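Long-range contact in glycosyl transferases group 1 family protein (Francisella tularensis subsp. tularensis, PDB 5I45), which probably transfers sugar units to an acceptor as a group 1 glycosyltransferase, of which this chain is the C-terminal domain: residues Gln9-Ala14 with Met132-Ala137. Sequence-based numbering, arbitrary orientation. Where two conformers were deposited one is given.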
loop_
_atom_site.group_PDB
_atom_site.type_symbol
_atom_site.label_atom_id
_atom_site.label_comp_id
_atom_site.label_asym_id
_atom_site.label_seq_id
_atom_site.Cartn_x
_atom_site.Cartn_y
_atom_site.Cartn_z
ATOM N N GLN A 9 11.453 9.120 13.187
ATOM C CA GLN A 9 10.713 9.797 14.266
ATOM C C GLN A 9 9.292 10.124 13.776
ATOM O O GLN A 9 8.402 10.408 14.585
ATOM C CB GLN A 9 11.381 11.118 14.709
ATOM C CG GLN A 9 12.825 11.018 15.196
ATOM C CD GLN A 9 13.386 12.328 15.777
ATOM O OE1 GLN A 9 12.893 13.427 15.501
ATOM N NE2 GLN A 9 14.440 12.207 16.572
ATOM N N VAL A 10 9.084 10.110 12.456
ATOM C CA VAL A 10 7.772 10.433 11.851
ATOM C C VAL A 10 7.095 9.148 11.393
ATOM O O VAL A 10 5.914 8.934 11.645
ATOM C CB VAL A 10 7.917 11.424 10.669
ATOM C CG1 VAL A 10 6.592 11.634 9.932
ATOM C CG2 VAL A 10 8.450 12.755 11.183
ATOM N N PHE A 11 7.863 8.299 10.724
ATOM C CA PHE A 11 7.364 7.024 10.192
ATOM C C PHE A 11 7.897 5.923 11.079
ATOM O O PHE A 11 9.122 5.702 11.152
ATOM C CB PHE A 11 7.796 6.835 8.739
ATOM C CG PHE A 11 7.266 7.900 7.831
ATOM C CD1 PHE A 11 5.982 7.803 7.296
ATOM C CD2 PHE A 11 8.028 9.011 7.541
ATOM C CE1 PHE A 11 5.471 8.812 6.496
ATOM C CE2 PHE A 11 7.531 10.019 6.720
ATOM C CZ PHE A 11 6.247 9.909 6.192
ATOM N N TYR A 12 6.993 5.236 11.759
ATOM C CA TYR A 12 7.330 4.196 12.729
ATOM C C TYR A 12 6.069 3.351 12.980
ATOM O O TYR A 12 4.966 3.820 12.706
ATOM C CB TYR A 12 7.855 4.813 14.053
ATOM C CG TYR A 12 6.893 5.799 14.701
ATOM C CD1 TYR A 12 5.827 5.354 15.473
ATOM C CD2 TYR A 12 7.037 7.163 14.510
ATOM C CE1 TYR A 12 4.936 6.248 16.045
ATOM C CE2 TYR A 12 6.158 8.064 15.085
ATOM C CZ TYR A 12 5.105 7.593 15.848
ATOM O OH TYR A 12 4.190 8.455 16.422
ATOM N N PRO A 13 6.220 2.130 13.516
ATOM C CA PRO A 13 5.086 1.244 13.774
ATOM C C PRO A 13 4.245 1.675 14.969
ATOM O O PRO A 13 4.771 2.229 15.910
ATOM C CB PRO A 13 5.741 -0.102 14.076
ATOM C CG PRO A 13 7.173 0.031 13.686
ATOM C CD PRO A 13 7.505 1.470 13.789
ATOM N N ALA A 14 2.939 1.431 14.908
ATOM C CA ALA A 14 2.120 1.639 16.090
ATOM C C ALA A 14 2.315 0.490 17.078
ATOM O O ALA A 14 2.793 -0.573 16.730
ATOM C CB ALA A 14 0.681 1.698 15.698
HETATM N N MSE A 132 8.047 0.591 4.932
HETATM C CA MSE A 132 8.945 -0.325 5.622
HETATM C C MSE A 132 9.321 0.166 6.999
HETATM O O MSE A 132 9.402 -0.621 7.937
HETATM C CB MSE A 132 10.187 -0.555 4.748
HETATM C CG MSE A 132 9.792 -1.292 3.460
HETATM SE SE MSE A 132 11.107 -1.134 2.000
HETATM C CE MSE A 132 12.338 -2.604 2.555
ATOM N N ALA A 133 9.541 1.464 7.135
ATOM C CA ALA A 133 9.835 2.054 8.453
ATOM C C ALA A 133 8.659 1.873 9.413
ATOM O O ALA A 133 8.863 1.870 10.633
ATOM C CB ALA A 133 10.206 3.520 8.298
ATOM N N SER A 134 7.464 1.728 8.854
ATOM C CA SER A 134 6.282 1.527 9.665
ATOM C C SER A 134 5.941 0.056 9.855
ATOM O O SER A 134 4.914 -0.258 10.429
ATOM C CB SER A 134 5.092 2.241 9.030
ATOM O OG SER A 134 5.395 3.597 8.716
ATOM N N LYS A 135 6.807 -0.833 9.369
ATOM C CA LYS A 135 6.621 -2.261 9.448
ATOM C C LYS A 135 5.392 -2.767 8.677
ATOM O O LYS A 135 4.740 -3.734 9.043
ATOM C CB LYS A 135 6.681 -2.764 10.902
ATOM C CG LYS A 135 7.412 -4.086 11.055
ATOM C CD LYS A 135 7.579 -4.539 12.494
ATOM C CE LYS A 135 8.544 -3.703 13.332
ATOM N NZ LYS A 135 8.720 -4.324 14.672
ATOM N N CYS A 136 5.136 -2.107 7.562
ATOM C CA CYS A 136 4.162 -2.599 6.558
ATOM C C CYS A 136 4.906 -3.541 5.621
ATOM O O CYS A 136 6.072 -3.302 5.290
ATOM C CB CYS A 136 3.605 -1.459 5.718
ATOM S SG CYS A 136 2.893 -0.110 6.620
ATOM N N ALA A 137 4.263 -4.607 5.152
ATOM C CA ALA A 137 4.865 -5.445 4.107
ATOM C C ALA A 137 4.682 -4.724 2.781
ATOM O O ALA A 137 3.558 -4.295 2.501
ATOM C CB ALA A 137 4.192 -6.792 4.087
HETATM O O HOH W 1 10.707 3.580 11.903
HETATM O O HOH W 2 4.296 5.742 10.002
#
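Two waters, rather than any direct hydrogen bond, carry the polar link between the loop Gln9-Ala14 and the end of helix 126-133. The site lies in the C-terminal Rossmann-like domain of a protein of the GT-B fold. The helix closes in a Schellman motif: Lys135, with positive phi, is its C-prime residue, Cys136 N bonds to Ala131 O, and Lys135 N makes the inner bond to Met132 O. The extended loop passes this end with Tyr12 level with Ser134. One water donates to both Phe11 O and Ala133 O, 2.8 Å from each, and so joins two carbonyls that could not bond to each other. Ala133 O also meets Tyr12 CA in a C-H...O contact of 3.5 Å, with 148° at the hydrogen. The second water donates to Ser134 OG at 2.7 Å and accepts from Tyr12 N at 3.3 Å. Ser134 OG stands beside its own backbone N (chi1 -51°), and it also bonds back to Glu130 O in the helix. Ser134 OG faces the rim of the Phe11 ring, close to level with it. Phe11 CB packs against Ala133 CB, while the ring extends away from the turn, with Val10 CG1 above one face, toward the rim. Tyr12 CB points away from the turn, and its ring makes a cation-pi contact with Arg110 of helix 104-111. Pro13 fits alongside the turn, with CD against Ala133 O. The Lys135 chain bends at chi3 (-69°), and NZ goes on to Gln186 of helix 178-195. Lys135 CB and CE both touch Pro13 CG, each at 4.0 Å.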